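Local coordinates for protein probable glutathione S-transferase (Pseudomonas aeruginosa, PDB 6JWK) that probably isomerises maleylpyruvate to fumarylpyruvate with the help of glutathione, as a zeta-class member of the glutathione S-transferase superfamily, at residues R14-L19 and A203-Q208; A20-D25 and P80-L85. All blocks are in the same frame, centred on the assembly; numbering follows the deposited sequence.

Contact 1 (R14-L19 and A203-Q208)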
# COMPACT_ATOMS: atom_id res chain seq x y z
N ARG B 14 -13.67 -1.26 -0.05
CA ARG B 14 -12.96 -0.10 0.57
C ARG B 14 -13.52 1.20 -0.02
O ARG B 14 -13.79 2.11 0.69
CB ARG B 14 -11.45 -0.08 0.31
CG ARG B 14 -10.67 -1.24 0.92
CD ARG B 14 -9.23 -1.12 0.49
NE ARG B 14 -8.48 -2.27 0.93
CZ ARG B 14 -7.26 -2.54 0.56
NH1 ARG B 14 -6.67 -1.77 -0.34
NH2 ARG B 14 -6.66 -3.61 1.03
N VAL B 15 -13.63 1.27 -1.34
CA VAL B 15 -14.03 2.54 -2.02
C VAL B 15 -15.54 2.76 -1.95
O VAL B 15 -15.97 3.95 -1.88
CB VAL B 15 -13.54 2.54 -3.48
CG1 VAL B 15 -13.95 3.82 -4.18
CG2 VAL B 15 -12.02 2.35 -3.54
N ARG B 16 -16.35 1.70 -1.98
CA ARG B 16 -17.81 1.84 -1.74
C ARG B 16 -18.05 2.41 -0.33
O ARG B 16 -18.95 3.26 -0.16
CB ARG B 16 -18.56 0.52 -1.89
CG ARG B 16 -18.62 0.00 -3.33
CD ARG B 16 -19.62 -1.12 -3.51
NE ARG B 16 -19.52 -2.19 -2.52
CZ ARG B 16 -18.82 -3.31 -2.63
NH1 ARG B 16 -18.15 -3.58 -3.74
NH2 ARG B 16 -18.83 -4.19 -1.64
N ILE B 17 -17.26 2.02 0.66
CA ILE B 17 -17.44 2.64 2.01
C ILE B 17 -17.08 4.12 1.92
O ILE B 17 -17.85 4.99 2.44
CB ILE B 17 -16.56 1.91 3.03
CG1 ILE B 17 -16.98 0.46 3.21
CG2 ILE B 17 -16.50 2.65 4.36
CD1 ILE B 17 -15.94 -0.38 3.97
N ALA B 18 -15.97 4.45 1.27
CA ALA B 18 -15.54 5.87 1.16
C ALA B 18 -16.65 6.68 0.50
O ALA B 18 -17.02 7.81 0.99
CB ALA B 18 -14.26 5.97 0.36
N LEU B 19 -17.15 6.22 -0.65
CA LEU B 19 -18.25 6.95 -1.33
C LEU B 19 -19.47 7.08 -0.40
O LEU B 19 -20.09 8.15 -0.41
CB LEU B 19 -18.60 6.25 -2.65
CG LEU B 19 -17.51 6.34 -3.71
CD1 LEU B 19 -17.77 5.38 -4.87
CD2 LEU B 19 -17.37 7.77 -4.24
N ALA B 203 -22.71 -0.04 1.64
CA ALA B 203 -21.46 -0.41 0.94
C ALA B 203 -21.25 -1.92 0.97
O ALA B 203 -20.46 -2.44 0.19
CB ALA B 203 -20.30 0.35 1.54
N SER B 204 -21.89 -2.63 1.89
CA SER B 204 -21.58 -4.05 2.13
C SER B 204 -21.79 -4.85 0.84
O SER B 204 -22.68 -4.57 0.04
CB SER B 204 -22.43 -4.61 3.30
OG SER B 204 -23.81 -4.64 2.93
N PRO B 205 -21.02 -5.92 0.61
CA PRO B 205 -21.25 -6.83 -0.50
C PRO B 205 -22.70 -7.32 -0.62
O PRO B 205 -23.29 -7.31 -1.73
CB PRO B 205 -20.32 -8.02 -0.16
CG PRO B 205 -19.20 -7.41 0.66
CD PRO B 205 -19.87 -6.31 1.45
N GLU B 206 -23.31 -7.64 0.54
CA GLU B 206 -24.62 -8.33 0.61
C GLU B 206 -25.72 -7.39 0.15
O GLU B 206 -26.80 -7.91 -0.22
CB GLU B 206 -24.90 -8.85 2.03
CG GLU B 206 -23.88 -9.87 2.52
CD GLU B 206 -22.69 -9.35 3.31
OE1 GLU B 206 -22.30 -8.19 3.12
OE2 GLU B 206 -22.17 -10.11 4.14
N ARG B 207 -25.47 -6.08 0.12
CA ARG B 207 -26.47 -5.08 -0.27
C ARG B 207 -26.19 -4.58 -1.69
O ARG B 207 -26.84 -3.63 -2.11
CB ARG B 207 -26.53 -3.98 0.79
CG ARG B 207 -27.07 -4.43 2.16
CD ARG B 207 -28.52 -4.95 2.12
NE ARG B 207 -29.43 -3.86 1.76
CZ ARG B 207 -30.56 -3.98 1.07
NH1 ARG B 207 -31.04 -5.16 0.70
NH2 ARG B 207 -31.25 -2.91 0.79
N GLN B 208 -25.23 -5.15 -2.40
CA GLN B 208 -24.93 -4.66 -3.77
C GLN B 208 -26.01 -5.18 -4.73
O GLN B 208 -26.51 -6.29 -4.56
CB GLN B 208 -23.52 -5.08 -4.19
CG GLN B 208 -22.44 -4.40 -3.32
CD GLN B 208 -22.64 -2.90 -3.34
OE1 GLN B 208 -22.65 -2.30 -4.41
NE2 GLN B 208 -22.80 -2.28 -2.16

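Contact 2 (A20-D25 and P80-L85)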
# COMPACT_ATOMS: atom_id res chain seq x y z
N ALA B 20 -19.85 6.03 0.31
CA ALA B 20 -21.03 6.03 1.21
C ALA B 20 -20.79 7.06 2.31
O ALA B 20 -21.68 7.88 2.52
CB ALA B 20 -21.34 4.67 1.76
N LEU B 21 -19.58 7.13 2.89
CA LEU B 21 -19.30 8.14 3.94
C LEU B 21 -19.42 9.57 3.38
O LEU B 21 -19.83 10.48 4.13
CB LEU B 21 -17.91 7.88 4.54
CG LEU B 21 -17.81 6.61 5.37
CD1 LEU B 21 -16.35 6.33 5.72
CD2 LEU B 21 -18.65 6.76 6.65
N LYS B 22 -19.08 9.77 2.11
CA LYS B 22 -19.17 11.10 1.47
C LYS B 22 -20.63 11.42 1.10
O LYS B 22 -20.88 12.58 0.87
CB LYS B 22 -18.32 11.15 0.19
CG LYS B 22 -16.82 11.06 0.42
CD LYS B 22 -16.23 12.28 1.05
CE LYS B 22 -14.72 12.37 0.91
NZ LYS B 22 -14.18 13.35 1.89
N GLY B 23 -21.49 10.41 0.96
CA GLY B 23 -22.87 10.54 0.45
C GLY B 23 -22.91 10.61 -1.07
O GLY B 23 -23.82 11.26 -1.60
N LEU B 24 -21.98 9.94 -1.76
CA LEU B 24 -21.86 9.89 -3.24
C LEU B 24 -22.08 8.46 -3.76
O LEU B 24 -21.50 8.11 -4.80
CB LEU B 24 -20.44 10.35 -3.62
CG LEU B 24 -20.03 11.76 -3.20
CD1 LEU B 24 -18.55 11.96 -3.40
CD2 LEU B 24 -20.81 12.82 -3.95
N ASP B 25 -22.78 7.57 -3.06
CA ASP B 25 -22.74 6.13 -3.46
C ASP B 25 -23.74 5.84 -4.62
O ASP B 25 -23.70 4.69 -5.12
CB ASP B 25 -22.88 5.18 -2.27
CG ASP B 25 -24.17 5.40 -1.50
OD1 ASP B 25 -25.23 5.17 -2.11
OD2 ASP B 25 -24.09 5.86 -0.33
N PRO B 80 -17.30 14.92 4.66
CA PRO B 80 -16.41 14.66 5.79
C PRO B 80 -15.08 13.98 5.34
O PRO B 80 -15.06 13.27 4.35
CB PRO B 80 -17.25 13.71 6.63
CG PRO B 80 -17.97 12.88 5.58
CD PRO B 80 -18.35 13.90 4.51
N ARG B 81 -13.99 14.28 6.05
CA ARG B 81 -12.62 14.03 5.57
C ARG B 81 -12.27 12.55 5.80
O ARG B 81 -12.50 12.06 6.87
CB ARG B 81 -11.67 15.00 6.26
CG ARG B 81 -10.36 15.14 5.50
CD ARG B 81 -9.50 16.24 6.05
NE ARG B 81 -10.07 17.50 5.61
CZ ARG B 81 -9.94 18.02 4.40
NH1 ARG B 81 -10.54 19.17 4.12
NH2 ARG B 81 -9.22 17.40 3.47
N LEU B 82 -11.73 11.83 4.83
CA LEU B 82 -11.40 10.39 5.05
C LEU B 82 -9.96 10.26 5.54
O LEU B 82 -9.60 9.22 6.10
CB LEU B 82 -11.64 9.58 3.77
CG LEU B 82 -13.09 9.59 3.28
CD1 LEU B 82 -13.22 8.86 1.98
CD2 LEU B 82 -14.04 9.00 4.30
N ILE B 83 -9.13 11.27 5.28
CA ILE B 83 -7.69 11.29 5.69
C ILE B 83 -7.45 12.53 6.52
O ILE B 83 -7.70 13.63 6.05
CB ILE B 83 -6.74 11.24 4.46
CG1 ILE B 83 -7.03 10.01 3.60
CG2 ILE B 83 -5.29 11.27 4.92
CD1 ILE B 83 -6.25 9.95 2.32
N PRO B 84 -6.89 12.41 7.73
CA PRO B 84 -6.74 13.56 8.61
C PRO B 84 -5.86 14.67 8.03
O PRO B 84 -4.93 14.39 7.29
CB PRO B 84 -6.03 12.99 9.83
CG PRO B 84 -6.38 11.53 9.78
CD PRO B 84 -6.33 11.19 8.31
N LEU B 85 -6.14 15.91 8.43
CA LEU B 85 -5.36 17.10 8.04
C LEU B 85 -4.12 17.20 8.92
O LEU B 85 -3.04 17.52 8.39
CB LEU B 85 -6.24 18.34 8.22
CG LEU B 85 -7.08 18.71 7.00
CD1 LEU B 85 -7.81 20.03 7.24
CD2 LEU B 85 -6.20 18.77 5.77

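Contact 1 (R14-L19 and A203-Q208)
Arg16 and Ala203 meet where the two parts of the glutathione S-transferase fold come together: helix 10-22 belongs to the thioredoxin-like N-terminal domain, and helix 198-203 with the turn after it to the helical C-terminal domain. The contact is buried and carried mainly by the Arg16 side chain and the Ala203 methyl.

The polar part is a side-on grip on a single acceptor. Arg16 NE lies 2.9 Å from Ala203 O, and Arg16 NH2 reaches the same Ala203 O at 3.0 Å. The oxygen sits in the guanidinium plane, and NH2 approaches it nearly in line with the C=O bond. Because Ala203 is the last residue of its helix, the positive group faces the negative end of the helix dipole, a placement expected to be favourable. A bend at chi3 (-49°) turns the guanidinium onto this carbonyl, while NH1 bonds to Ser5 OG.

The apolar part is small. The methyl of Ala203 rests against helix 10-22, with its CB 3.7 Å from Ile17 CG1 and 3.8 Å from Arg16 CB. Ile17 also packs on Cys165 and Pro169 of helix 162-176.

Stacking adds to the polar grip. The tips of Arg16 and Gln208 meet, and the amide stacks off-centre on the guanidinium, Gln208 CD 3.3 Å from Arg16 NE, the planes 28° apart. Arg16 NE and Gln208 NE2 lie 3.3 Å apart, but as both are donors no bond forms. The amide nitrogen turns back to its own turn, with Gln208 NE2 3.2 Å from Ser204 O, on the opposite face of that carbonyl's plane from Arg207 N.

Contact 2 (A20-D25 and P80-L85)
Leu21 and Lys22, in the last turn of helix 10-22, pack against Pro80 and Leu82 in the segment that links helix 66-76 to helix 87-103, the connection between the two domains of the glutathione S-transferase fold. The helix stops just beyond in a Schellman motif, with Gly23 at a phi of 80°.

Lys22 makes the polar bond through a chain bent once and then drawn out. Its CG stands beside the backbone N, and a turn at chi2 (-71°) swings the chain across to the linker. The remaining methylenes run on extended, bringing Lys22 NZ to 2.6 Å from Pro80 O. The ammonium approaches this carbonyl from above its plane, 39° out of it. Lys22 NZ also makes a salt bridge with Asp74 OD1 and a hydrogen bond to Gln77 O.

The two methyls of Leu82 divide the apolar contact. Its CD1 lies against the lysine chain, 4.0 Å from Lys22 CE, and CD2 is 3.8 Å from Leu21 CD1. Leu82 CD2 also touches Leu21 CB, so one methyl spans the root and a tip of that leucine. The Leu21 side chain goes on to touch Ala199 and Phe200 of helix 198-203.

Pro80 follows a cis peptide bond and presents its ring to the helix terminus, with Pro80 CG 3.4 Å from Leu21 O.

Asp74 also accepts from the backbone N of Leu82 and of Ile83, and thus ties the lysine and the linker together. With a carboxylate and two carbonyl oxygens around its buried ammonium, Lys22 is likely to be held in its charged form.

In the fold
Both contacts use helix 10-22, contact 1 through its middle and contact 2 through its C-terminal turn, and their centres are 13 Å apart. They join directly: Ala18 CB lies 3.5 Å from Leu82 CD1, and Leu19 O is 2.9 Å from Leu24 N, a probable hydrogen bond that belongs to the Schellman ending of the helix. Along the chain, 20-25 and 80-85 both fall between 14-19 and 203-208. The contacts themselves place one helix against the linker at its last turn and the C-terminal region at its middle. In glutathione S-transferases glutathione generally binds near the N-terminal end of this helix; contact 2, at its far end, is probably remote from that site.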